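Local structure of alpha-1,4-endofucoidanase (Mariniflexile fucanivorans, 6DLH) at residues S150-A155 with R197-M201; P344-T348 with Y400-F405; G381-V385 with T396-A401. The protein cleaves fucoidan chains internally at alpha-1,4 linkages as a retaining GH107 glycoside hydrolase, and carries calcium ions in its catalytic part and in the Ig-like domains that follow. One frame throughout, in Å; residues are numbered along the deposited sequence.

Contact 1: S150-A155 with R197-M201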
ATOM      1  N   SER A 150       1.003 -16.599   2.855  1.00 42.12           N
ATOM      2  CA  SER A 150       1.842 -17.547   3.570  1.00 40.88           C
ATOM      3  C   SER A 150       2.985 -18.061   2.694  1.00 38.98           C
ATOM      4  O   SER A 150       4.033 -18.418   3.223  1.00 40.02           O
ATOM      5  CB  SER A 150       1.018 -18.680   4.131  1.00 41.02           C
ATOM      6  OG  SER A 150       0.218 -18.230   5.219  1.00 41.80           O
ATOM      7  N   TYR A 151       2.771 -18.084   1.370  1.00 37.98           N
ATOM      8  CA  TYR A 151       3.748 -18.557   0.400  1.00 40.19           C
ATOM      9  C   TYR A 151       4.920 -17.583   0.299  1.00 43.85           C
ATOM     10  O   TYR A 151       5.991 -17.966  -0.162  1.00 43.20           O
ATOM     11  CB  TYR A 151       3.123 -18.740  -0.987  1.00 39.40           C
ATOM     12  CG  TYR A 151       2.457 -20.073  -1.220  1.00 40.54           C
ATOM     13  CD1 TYR A 151       3.179 -21.175  -1.661  1.00 41.07           C
ATOM     14  CD2 TYR A 151       1.098 -20.237  -1.000  1.00 39.55           C
ATOM     15  CE1 TYR A 151       2.567 -22.405  -1.869  1.00 40.64           C
ATOM     16  CE2 TYR A 151       0.472 -21.458  -1.209  1.00 40.12           C
ATOM     17  CZ  TYR A 151       1.207 -22.549  -1.641  1.00 40.55           C
ATOM     18  OH  TYR A 151       0.581 -23.749  -1.844  1.00 36.81           O
ATOM     19  N   ASN A 152       4.684 -16.322   0.689  1.00 45.84           N
ATOM     20  CA  ASN A 152       5.710 -15.300   0.831  1.00 46.52           C
ATOM     21  C   ASN A 152       6.623 -15.292  -0.396  1.00 47.35           C
ATOM     22  O   ASN A 152       6.134 -15.217  -1.522  1.00 48.61           O
ATOM     23  CB  ASN A 152       6.348 -15.345   2.224  1.00 48.08           C
ATOM     24  CG  ASN A 152       7.158 -16.599   2.481  1.00 54.86           C
ATOM     25  OD1 ASN A 152       8.309 -16.701   2.052  1.00 53.97           O
ATOM     26  ND2 ASN A 152       6.570 -17.556   3.183  1.00 51.28           N
ATOM     27  N   LEU A 153       7.941 -15.409  -0.177  1.00 51.66           N
ATOM     28  CA  LEU A 153       8.939 -15.263  -1.230  1.00 52.06           C
ATOM     29  C   LEU A 153       9.027 -16.505  -2.121  1.00 51.61           C
ATOM     30  O   LEU A 153       9.562 -16.432  -3.228  1.00 51.14           O
ATOM     31  CB  LEU A 153      10.291 -14.906  -0.597  1.00 51.57           C
ATOM     32  CG  LEU A 153      10.370 -13.514   0.036  1.00 52.31           C
ATOM     33  CD1 LEU A 153      11.529 -13.418   1.014  1.00 49.21           C
ATOM     34  CD2 LEU A 153      10.465 -12.424  -1.026  1.00 49.18           C
ATOM     35  N   LEU A 154       8.475 -17.635  -1.659  1.00 51.99           N
ATOM     36  CA  LEU A 154       8.429 -18.850  -2.462  1.00 50.79           C
ATOM     37  C   LEU A 154       7.487 -18.657  -3.647  1.00 52.13           C
ATOM     38  O   LEU A 154       6.652 -17.753  -3.643  1.00 54.31           O
ATOM     39  CB  LEU A 154       7.977 -20.031  -1.597  1.00 49.83           C
ATOM     40  CG  LEU A 154       9.016 -20.616  -0.640  1.00 53.37           C
ATOM     41  CD1 LEU A 154      10.430 -20.497  -1.197  1.00 53.12           C
ATOM     42  CD2 LEU A 154       8.929 -19.975   0.735  1.00 51.77           C
ATOM     43  N   ALA A 155       7.636 -19.518  -4.658  1.00 51.80           N
ATOM     44  CA  ALA A 155       6.772 -19.501  -5.825  1.00 54.43           C
ATOM     45  C   ALA A 155       5.619 -20.484  -5.628  1.00 57.03           C
ATOM     46  O   ALA A 155       5.840 -21.667  -5.378  1.00 59.78           O
ATOM     47  CB  ALA A 155       7.568 -19.825  -7.066  1.00 53.33           C
ATOM     48  N   ARG A 197       9.095 -27.202   0.912  1.00 56.80           N
ATOM     49  CA  ARG A 197       9.984 -26.065   1.103  1.00 51.47           C
ATOM     50  C   ARG A 197       9.924 -25.565   2.546  1.00 49.17           C
ATOM     51  O   ARG A 197      10.090 -24.372   2.793  1.00 51.54           O
ATOM     52  CB  ARG A 197       9.606 -24.956   0.119  1.00 51.43           C
ATOM     53  CG  ARG A 197       9.766 -25.356  -1.339  1.00 54.19           C
ATOM     54  CD  ARG A 197       9.119 -24.361  -2.280  1.00 55.58           C
ATOM     55  NE  ARG A 197       7.671 -24.414  -2.173  1.00 56.22           N
ATOM     56  CZ  ARG A 197       6.827 -24.030  -3.122  1.00 56.87           C
ATOM     57  NH1 ARG A 197       7.279 -23.481  -4.238  1.00 54.10           N
ATOM     58  NH2 ARG A 197       5.530 -24.208  -2.949  1.00 56.14           N
ATOM     59  N   ARG A 198       9.741 -26.495   3.490  1.00 47.24           N
ATOM     60  CA  ARG A 198       9.546 -26.195   4.901  1.00 49.52           C
ATOM     61  C   ARG A 198      10.653 -25.296   5.453  1.00 54.29           C
ATOM     62  O   ARG A 198      10.368 -24.380   6.227  1.00 57.07           O
ATOM     63  CB  ARG A 198       9.425 -27.494   5.706  1.00 48.43           C
ATOM     64  CG  ARG A 198       9.278 -27.317   7.213  1.00 46.43           C
ATOM     65  CD  ARG A 198       9.135 -28.665   7.905  1.00 46.60           C
ATOM     66  NE  ARG A 198       8.938 -28.587   9.348  1.00 45.65           N
ATOM     67  CZ  ARG A 198       7.756 -28.613   9.954  1.00 46.23           C
ATOM     68  NH1 ARG A 198       6.654 -28.799   9.244  1.00 46.48           N
ATOM     69  NH2 ARG A 198       7.680 -28.446  11.266  1.00 42.05           N
ATOM     70  N   LYS A 199      11.915 -25.578   5.090  1.00 57.48           N
ATOM     71  CA  LYS A 199      13.036 -24.908   5.741  1.00 59.37           C
ATOM     72  C   LYS A 199      13.020 -23.419   5.393  1.00 56.80           C
ATOM     73  O   LYS A 199      13.279 -22.579   6.256  1.00 53.75           O
ATOM     74  CB  LYS A 199      14.375 -25.602   5.455  1.00 59.03           C
ATOM     75  CG  LYS A 199      14.838 -25.594   4.005  1.00 61.98           C
ATOM     76  CD  LYS A 199      16.122 -26.360   3.763  1.00 62.77           C
ATOM     77  CE  LYS A 199      16.494 -26.404   2.294  1.00 65.10           C
ATOM     78  NZ  LYS A 199      17.677 -27.260   2.038  1.00 64.80           N
ATOM     79  N   TYR A 200      12.674 -23.118   4.135  1.00 57.50           N
ATOM     80  CA  TYR A 200      12.575 -21.758   3.630  1.00 60.04           C
ATOM     81  C   TYR A 200      11.480 -20.983   4.365  1.00 60.40           C
ATOM     82  O   TYR A 200      11.612 -19.779   4.573  1.00 61.40           O
ATOM     83  CB  TYR A 200      12.354 -21.758   2.115  1.00 64.89           C
ATOM     84  CG  TYR A 200      13.331 -22.583   1.312  1.00 69.52           C
ATOM     85  CD1 TYR A 200      14.698 -22.365   1.398  1.00 72.46           C
ATOM     86  CD2 TYR A 200      12.888 -23.570   0.446  1.00 70.45           C
ATOM     87  CE1 TYR A 200      15.600 -23.115   0.656  1.00 74.16           C
ATOM     88  CE2 TYR A 200      13.774 -24.331  -0.300  1.00 71.92           C
ATOM     89  CZ  TYR A 200      15.136 -24.101  -0.199  1.00 75.76           C
ATOM     90  OH  TYR A 200      16.016 -24.844  -0.934  1.00 73.00           O
ATOM     91  N   MET A 201      10.403 -21.679   4.759  1.00 58.63           N
ATOM     92  CA  MET A 201       9.292 -21.046   5.458  1.00 54.27           C
ATOM     93  C   MET A 201       9.769 -20.501   6.801  1.00 53.29           C
ATOM     94  O   MET A 201       9.389 -19.397   7.188  1.00 49.34           O
ATOM     95  CB  MET A 201       8.119 -22.008   5.678  1.00 52.50           C
ATOM     96  CG  MET A 201       7.385 -22.381   4.398  1.00 50.92           C
ATOM     97  SD  MET A 201       6.337 -21.051   3.750  1.00 48.64           S
ATOM     98  CE  MET A 201       5.236 -20.812   5.145  1.00 47.07           C
TER
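A reverse turn docked on a helix start illustrates how the loop after a strand is tied to the helix leading to the next strand. Tyr-151 to Leu-154 form a type II' beta turn with Asn-152 at its second position, where phi is positive; a weak bond from Leu-154 N to Tyr-151 O (2.9 Å) closes it. On the other segment, Arg-197 is the N-cap of a helix, and the CA atoms of Tyr-151 and Met-201, like those of Leu-154 and Tyr-200, lie 7.9 Å apart. Asn-152 ties the turn to the residue before it and to its third residue: ND2 donates to Ser-150 O (2.7 Å), OD1 accepts from Leu-153 N (2.6 Å). Leu-154 faces the helix, with CD1 4.0 Å from Tyr-200 CB and CD2 4.1 Å from Met-201 SD, while Met-201 CE comes within 3.3 Å of Ser-150 O. Arg-197 reaches across to the residue after the turn, donating from NH1 to Ala-155 O (2.6 Å). Its guanidinium has Leu-154 CB over one face, and NH2, 3.6 Å from Tyr-151 CE1, lies at that ring's edge, near its plane. The loop follows strand 143-149 of the catalytic domain's parallel sheet, and the helix leads to strand 222-226, a beta-alpha-beta unit; Met-173 of helix 168-176 packs on Arg-197 and Tyr-200, Phe-254 of helix 249-259 on Met-201.

Contact 2: P344-T348 with Y400-F405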
ATOM      1  N   PRO A 344     -15.524 -10.781   4.504  1.00 20.79           N
ATOM      2  CA  PRO A 344     -16.349 -10.797   3.291  1.00 20.35           C
ATOM      3  C   PRO A 344     -15.883  -9.788   2.242  1.00 20.42           C
ATOM      4  O   PRO A 344     -15.030  -8.945   2.524  1.00 20.09           O
ATOM      5  CB  PRO A 344     -17.723 -10.379   3.837  1.00 19.46           C
ATOM      6  CG  PRO A 344     -17.382  -9.413   4.959  1.00 20.47           C
ATOM      7  CD  PRO A 344     -16.120  -9.977   5.587  1.00 20.41           C
ATOM      8  N   LYS A 345     -16.449  -9.887   1.032  1.00 21.07           N
ATOM      9  CA  LYS A 345     -16.228  -8.917  -0.032  1.00 22.66           C
ATOM     10  C   LYS A 345     -17.485  -8.075  -0.210  1.00 21.36           C
ATOM     11  O   LYS A 345     -18.588  -8.612  -0.202  1.00 20.66           O
ATOM     12  CB  LYS A 345     -16.068  -9.580  -1.406  1.00 25.55           C
ATOM     13  CG  LYS A 345     -15.314 -10.893  -1.462  1.00 28.42           C
ATOM     14  CD  LYS A 345     -15.383 -11.510  -2.843  1.00 30.00           C
ATOM     15  CE  LYS A 345     -15.235 -13.017  -2.797  1.00 31.69           C
ATOM     16  NZ  LYS A 345     -14.906 -13.566  -4.133  1.00 35.02           N
ATOM     17  N   GLN A 346     -17.296  -6.774  -0.451  1.00 20.52           N
ATOM     18  CA  GLN A 346     -18.404  -5.846  -0.609  1.00 21.10           C
ATOM     19  C   GLN A 346     -18.888  -5.817  -2.061  1.00 21.69           C
ATOM     20  O   GLN A 346     -20.080  -5.653  -2.300  1.00 22.44           O
ATOM     21  CB  GLN A 346     -17.992  -4.455  -0.120  1.00 21.21           C
ATOM     22  CG  GLN A 346     -19.110  -3.420  -0.174  1.00 20.78           C
ATOM     23  CD  GLN A 346     -18.704  -2.149   0.528  1.00 21.36           C
ATOM     24  OE1 GLN A 346     -17.528  -1.927   0.834  1.00 20.12           O
ATOM     25  NE2 GLN A 346     -19.688  -1.307   0.809  1.00 21.13           N
ATOM     26  N   SER A 347     -17.958  -5.973  -3.017  1.00 21.78           N
ATOM     27  CA  SER A 347     -18.285  -5.987  -4.437  1.00 22.20           C
ATOM     28  C   SER A 347     -18.618  -7.412  -4.868  1.00 23.26           C
ATOM     29  O   SER A 347     -18.362  -8.356  -4.123  1.00 22.04           O
ATOM     30  CB  SER A 347     -17.147  -5.475  -5.271  1.00 22.20           C
ATOM     31  OG  SER A 347     -16.277  -6.546  -5.642  1.00 22.26           O
ATOM     32  N   THR A 348     -19.132  -7.542  -6.100  1.00 22.71           N
ATOM     33  CA  THR A 348     -19.475  -8.830  -6.684  1.00 24.07           C
ATOM     34  C   THR A 348     -18.237  -9.552  -7.219  1.00 25.22           C
ATOM     35  O   THR A 348     -18.337 -10.703  -7.630  1.00 27.79           O
ATOM     36  CB  THR A 348     -20.495  -8.680  -7.828  1.00 23.36           C
ATOM     37  OG1 THR A 348     -19.924  -7.826  -8.820  1.00 23.05           O
ATOM     38  CG2 THR A 348     -21.831  -8.118  -7.395  1.00 21.92           C
ATOM     39  N   TYR A 400     -20.211   3.758  -4.296  1.00 21.81           N
ATOM     40  CA  TYR A 400     -21.227   2.925  -3.658  1.00 22.69           C
ATOM     41  C   TYR A 400     -20.743   2.379  -2.316  1.00 22.71           C
ATOM     42  O   TYR A 400     -21.534   2.229  -1.383  1.00 23.59           O
ATOM     43  CB  TYR A 400     -21.763   1.812  -4.567  1.00 22.53           C
ATOM     44  CG  TYR A 400     -20.847   0.634  -4.747  1.00 23.16           C
ATOM     45  CD1 TYR A 400     -20.713  -0.338  -3.762  1.00 23.73           C
ATOM     46  CD2 TYR A 400     -20.097   0.501  -5.905  1.00 23.63           C
ATOM     47  CE1 TYR A 400     -19.841  -1.407  -3.918  1.00 23.39           C
ATOM     48  CE2 TYR A 400     -19.241  -0.574  -6.083  1.00 23.29           C
ATOM     49  CZ  TYR A 400     -19.124  -1.533  -5.094  1.00 23.21           C
ATOM     50  OH  TYR A 400     -18.284  -2.583  -5.298  1.00 24.06           O
ATOM     51  N   ALA A 401     -19.448   2.071  -2.228  1.00 22.15           N
ATOM     52  CA  ALA A 401     -18.909   1.487  -1.008  1.00 21.93           C
ATOM     53  C   ALA A 401     -18.970   2.515   0.117  1.00 21.83           C
ATOM     54  O   ALA A 401     -19.360   2.174   1.230  1.00 23.08           O
ATOM     55  CB  ALA A 401     -17.507   0.969  -1.238  1.00 21.00           C
ATOM     56  N   LEU A 402     -18.620   3.775  -0.197  1.00 22.17           N
ATOM     57  CA  LEU A 402     -18.748   4.887   0.735  1.00 21.45           C
ATOM     58  C   LEU A 402     -20.208   5.020   1.168  1.00 22.15           C
ATOM     59  O   LEU A 402     -20.494   5.106   2.363  1.00 21.62           O
ATOM     60  CB  LEU A 402     -18.219   6.181   0.096  1.00 21.55           C
ATOM     61  CG  LEU A 402     -18.283   7.436   0.979  1.00 21.58           C
ATOM     62  CD1 LEU A 402     -17.439   7.279   2.235  1.00 21.81           C
ATOM     63  CD2 LEU A 402     -17.832   8.675   0.227  1.00 21.15           C
ATOM     64  N   ASN A 403     -21.124   5.001   0.188  1.00 21.74           N
ATOM     65  CA  ASN A 403     -22.558   5.059   0.443  1.00 21.57           C
ATOM     66  C   ASN A 403     -22.948   4.030   1.507  1.00 22.63           C
ATOM     67  O   ASN A 403     -23.529   4.380   2.536  1.00 23.83           O
ATOM     68  CB  ASN A 403     -23.340   4.868  -0.859  1.00 22.03           C
ATOM     69  CG  ASN A 403     -24.831   4.710  -0.652  1.00 22.07           C
ATOM     70  OD1 ASN A 403     -25.513   5.665  -0.293  1.00 21.48           O
ATOM     71  ND2 ASN A 403     -25.351   3.515  -0.902  1.00 20.81           N
ATOM     72  N   GLN A 404     -22.586   2.760   1.276  1.00 21.44           N
ATOM     73  CA  GLN A 404     -22.999   1.674   2.152  1.00 21.42           C
ATOM     74  C   GLN A 404     -22.391   1.827   3.548  1.00 21.75           C
ATOM     75  O   GLN A 404     -23.075   1.625   4.553  1.00 22.17           O
ATOM     76  CB  GLN A 404     -22.691   0.317   1.510  1.00 21.32           C
ATOM     77  CG  GLN A 404     -23.401   0.092   0.176  1.00 21.11           C
ATOM     78  CD  GLN A 404     -23.447  -1.364  -0.227  1.00 22.03           C
ATOM     79  OE1 GLN A 404     -22.452  -2.091  -0.133  1.00 21.91           O
ATOM     80  NE2 GLN A 404     -24.606  -1.803  -0.697  1.00 20.71           N
ATOM     81  N   PHE A 405     -21.104   2.194   3.596  1.00 22.45           N
ATOM     82  CA  PHE A 405     -20.373   2.419   4.834  1.00 22.68           C
ATOM     83  C   PHE A 405     -20.953   3.590   5.626  1.00 23.09           C
ATOM     84  O   PHE A 405     -21.022   3.535   6.851  1.00 23.17           O
ATOM     85  CB  PHE A 405     -18.866   2.536   4.560  1.00 22.96           C
ATOM     86  CG  PHE A 405     -18.083   1.354   5.072  1.00 22.08           C
ATOM     87  CD1 PHE A 405     -17.991   0.187   4.334  1.00 22.44           C
ATOM     88  CD2 PHE A 405     -17.486   1.387   6.323  1.00 22.60           C
ATOM     89  CE1 PHE A 405     -17.306  -0.916   4.829  1.00 22.07           C
ATOM     90  CE2 PHE A 405     -16.802   0.286   6.819  1.00 22.98           C
ATOM     91  CZ  PHE A 405     -16.706  -0.866   6.066  1.00 21.62           C
TER
HETATM   92  O   HOH W   1     -22.458  -4.726  -0.910  1.00 20.23           O
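Gln-346 shows how one extended polar side chain can join a loop to a helix. With chi1 and chi2 both t, it stretches toward helix 399-415 and buries far more surface than any other residue here. Its NE2 gives a nearly linear hydrogen bond to Gln-404 OE1 (3.0 Å), and a water lies within hydrogen-bonding distance of Gln-346 O (2.9 Å) and the same Gln-404 OE1 (2.7 Å). The amide's other end, Gln-346 OE1, lies among carbon atoms, 3.6 Å from Ala-401 CB and 4.1 Å from Phe-405 CD1 at the ring edge, and has no hydrogen-bond partner in the model. Tyr-400 is second in buried area. Its ring meets the loop edge-on, CE1 lying 4.3 Å from Gln-346 CG, and Tyr-400 OH, hydrogen-bonded to Gly-354 O, stands 3.1 Å from Ser-347 CB, the third residue. Ser-347 in turn spends its OG on its own loop, at Thr-349 N. The contact fastens the loop after strand 341-342 to helix 399-415, which follows strands 377-379 and 394-395, consistent with a GH29-like (beta/alpha) barrel; Phe-364 of helix 361-372 touches both glutamines, and Phe-405 rests on Leu-46 and Met-48 of strand 46-49.

Contact 3: G381-V385 with T396-A401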
ATOM      1  N   GLY A 381     -13.986  -6.374   2.736  1.00 22.37           N
ATOM      2  CA  GLY A 381     -13.248  -6.139   1.511  1.00 20.58           C
ATOM      3  C   GLY A 381     -13.900  -4.985   0.761  1.00 21.32           C
ATOM      4  O   GLY A 381     -14.813  -5.211  -0.033  1.00 23.44           O
ATOM      5  N   THR A 382     -13.422  -3.764   1.041  1.00 20.99           N
ATOM      6  CA  THR A 382     -13.960  -2.524   0.507  1.00 21.72           C
ATOM      7  C   THR A 382     -13.265  -2.196  -0.807  1.00 22.22           C
ATOM      8  O   THR A 382     -12.044  -2.086  -0.842  1.00 23.52           O
ATOM      9  CB  THR A 382     -13.757  -1.370   1.505  1.00 22.18           C
ATOM     10  OG1 THR A 382     -12.368  -1.302   1.854  1.00 22.37           O
ATOM     11  CG2 THR A 382     -14.593  -1.516   2.758  1.00 20.67           C
ATOM     12  N   PRO A 383     -14.006  -2.003  -1.924  1.00 22.66           N
ATOM     13  CA  PRO A 383     -13.385  -1.772  -3.232  1.00 22.93           C
ATOM     14  C   PRO A 383     -12.922  -0.335  -3.497  1.00 24.41           C
ATOM     15  O   PRO A 383     -13.656   0.631  -3.271  1.00 22.98           O
ATOM     16  CB  PRO A 383     -14.527  -2.108  -4.205  1.00 22.94           C
ATOM     17  CG  PRO A 383     -15.790  -1.730  -3.448  1.00 22.10           C
ATOM     18  CD  PRO A 383     -15.477  -2.024  -1.992  1.00 21.66           C
ATOM     19  N   LEU A 384     -11.691  -0.211  -4.007  1.00 25.08           N
ATOM     20  CA  LEU A 384     -11.187   1.051  -4.516  1.00 25.71           C
ATOM     21  C   LEU A 384     -11.500   1.121  -6.008  1.00 26.61           C
ATOM     22  O   LEU A 384     -11.790   0.098  -6.627  1.00 27.53           O
ATOM     23  CB  LEU A 384      -9.679   1.114  -4.258  1.00 26.31           C
ATOM     24  CG  LEU A 384      -9.252   0.898  -2.810  1.00 27.46           C
ATOM     25  CD1 LEU A 384      -7.733   0.854  -2.700  1.00 26.01           C
ATOM     26  CD2 LEU A 384      -9.841   1.968  -1.892  1.00 26.35           C
ATOM     27  N   VAL A 385     -11.421   2.325  -6.582  1.00 26.37           N
ATOM     28  CA  VAL A 385     -11.830   2.544  -7.965  1.00 27.81           C
ATOM     29  C   VAL A 385     -10.889   1.837  -8.952  1.00 29.10           C
ATOM     30  O   VAL A 385     -11.359   1.189  -9.882  1.00 29.20           O
ATOM     31  CB  VAL A 385     -11.990   4.048  -8.267  1.00 28.24           C
ATOM     32  CG1 VAL A 385     -12.013   4.353  -9.764  1.00 25.85           C
ATOM     33  CG2 VAL A 385     -13.219   4.621  -7.574  1.00 27.49           C
ATOM     34  N   THR A 396      -9.077   5.397  -3.813  1.00 25.59           N
ATOM     35  CA  THR A 396     -10.175   5.788  -2.942  1.00 25.03           C
ATOM     36  C   THR A 396     -11.359   4.869  -3.245  1.00 25.70           C
ATOM     37  O   THR A 396     -11.333   4.169  -4.254  1.00 24.70           O
ATOM     38  CB  THR A 396     -10.500   7.278  -3.110  1.00 24.71           C
ATOM     39  OG1 THR A 396     -10.766   7.505  -4.498  1.00 24.55           O
ATOM     40  CG2 THR A 396      -9.385   8.187  -2.634  1.00 21.83           C
ATOM     41  N   LEU A 397     -12.385   4.888  -2.374  1.00 25.00           N
ATOM     42  CA  LEU A 397     -13.515   3.974  -2.451  1.00 24.69           C
ATOM     43  C   LEU A 397     -14.341   4.267  -3.699  1.00 25.18           C
ATOM     44  O   LEU A 397     -14.523   5.421  -4.085  1.00 23.51           O
ATOM     45  CB  LEU A 397     -14.415   4.133  -1.220  1.00 24.11           C
ATOM     46  CG  LEU A 397     -13.850   3.692   0.132  1.00 25.13           C
ATOM     47  CD1 LEU A 397     -14.835   4.035   1.241  1.00 24.55           C
ATOM     48  CD2 LEU A 397     -13.535   2.203   0.151  1.00 23.63           C
ATOM     49  N   GLN A 398     -14.851   3.189  -4.306  1.00 25.55           N
ATOM     50  CA  GLN A 398     -16.029   3.265  -5.155  1.00 26.08           C
ATOM     51  C   GLN A 398     -17.117   4.048  -4.420  1.00 25.46           C
ATOM     52  O   GLN A 398     -17.379   3.809  -3.237  1.00 25.06           O
ATOM     53  CB  GLN A 398     -16.548   1.860  -5.470  1.00 25.66           C
ATOM     54  CG  GLN A 398     -15.713   1.121  -6.505  1.00 28.82           C
ATOM     55  CD  GLN A 398     -15.939   1.632  -7.909  1.00 30.40           C
ATOM     56  OE1 GLN A 398     -16.720   2.555  -8.143  1.00 31.79           O
ATOM     57  NE2 GLN A 398     -15.260   1.017  -8.864  1.00 28.67           N
ATOM     58  N   PRO A 399     -17.777   5.014  -5.096  1.00 25.14           N
ATOM     59  CA  PRO A 399     -18.840   5.796  -4.470  1.00 23.94           C
ATOM     60  C   PRO A 399     -19.865   4.930  -3.741  1.00 23.07           C
ATOM     61  O   PRO A 399     -20.315   5.314  -2.667  1.00 23.28           O
ATOM     62  CB  PRO A 399     -19.453   6.536  -5.671  1.00 24.74           C
ATOM     63  CG  PRO A 399     -18.277   6.731  -6.604  1.00 24.37           C
ATOM     64  CD  PRO A 399     -17.513   5.428  -6.489  1.00 25.10           C
ATOM     65  N   TYR A 400     -20.211   3.758  -4.296  1.00 21.81           N
ATOM     66  CA  TYR A 400     -21.227   2.925  -3.658  1.00 22.69           C
ATOM     67  C   TYR A 400     -20.743   2.379  -2.316  1.00 22.71           C
ATOM     68  O   TYR A 400     -21.534   2.229  -1.383  1.00 23.59           O
ATOM     69  CB  TYR A 400     -21.763   1.812  -4.567  1.00 22.53           C
ATOM     70  CG  TYR A 400     -20.847   0.634  -4.747  1.00 23.16           C
ATOM     71  CD1 TYR A 400     -20.713  -0.338  -3.762  1.00 23.73           C
ATOM     72  CD2 TYR A 400     -20.097   0.501  -5.905  1.00 23.63           C
ATOM     73  CE1 TYR A 400     -19.841  -1.407  -3.918  1.00 23.39           C
ATOM     74  CE2 TYR A 400     -19.241  -0.574  -6.083  1.00 23.29           C
ATOM     75  CZ  TYR A 400     -19.124  -1.533  -5.094  1.00 23.21           C
ATOM     76  OH  TYR A 400     -18.284  -2.583  -5.298  1.00 24.06           O
ATOM     77  N   ALA A 401     -19.448   2.071  -2.228  1.00 22.15           N
ATOM     78  CA  ALA A 401     -18.909   1.487  -1.008  1.00 21.93           C
ATOM     79  C   ALA A 401     -18.970   2.515   0.117  1.00 21.83           C
ATOM     80  O   ALA A 401     -19.360   2.174   1.230  1.00 23.08           O
ATOM     81  CB  ALA A 401     -17.507   0.969  -1.238  1.00 21.00           C
TER
HETATM   82  O   HOH W   2     -13.258  -0.976  -8.732  1.00 25.08           O
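An antiparallel beta bridge leads into a helix N-terminus here, and the apolar centre beside it is Pro-383 and Leu-397. Pro-383 packs its CD against Ala-401 CB and its CG against Tyr-400 CZ, both at 3.7 Å, meeting the tyrosine ring obliquely; the hydroxyl of that ring is bonded to Gly-354 O. Leu-397 CD2 fills the other part of the centre, 4.2 Å from Leu-384 CD2 and 3.8 Å from Thr-382 CB. Met-48 of strand 46-49 also touches Thr-382 and Leu-397. Leu-384 and Leu-397 are a non-hydrogen-bonded pair with CA atoms only 4.3 Å apart, so the bonds fall to their neighbours: Gln-398 N donates to Pro-383 O and Val-385 N to Thr-396 O, each 3.0 Å. Between them lie two CA-H...O contacts, Leu-397 CA to Pro-383 O (3.4 Å) and Leu-384 CA to Thr-396 O (3.1 Å). Gln-398 is also the N-cap of helix 399-415, so the loop leaving strand 377-379 is pinned at the point where that helix starts. Van der Waals packing of Val-385 CG2 on Gln-398 CD (4.1 Å) leads to the polar edge, where a water accepts from Gln-398 NE2 and donates to Leu-384 O, each at 2.8 Å.

Overall arrangement
All three contacts belong to the catalytic domain, and each ties a loop that follows a strand of its parallel sheet to the start of a helix. Contacts 2 and 3 adjoin: their centres are about 6 Å apart, they share Tyr-400 and Ala-401 of helix 399-415, and their loops meet through probable backbone hydrogen bonds between Pro-344, Gln-346 and Gly-381. Contact 1 stands apart, about 17 Å from contact 2 at the nearest atoms, on helix 198-216. Contacts 1 and 2 are buried, contact 3 partly so. Their chemistry also differs: an arginine-to-carbonyl bond beside leucine and methionine, an amide pair with water, and paired backbones around proline and leucine.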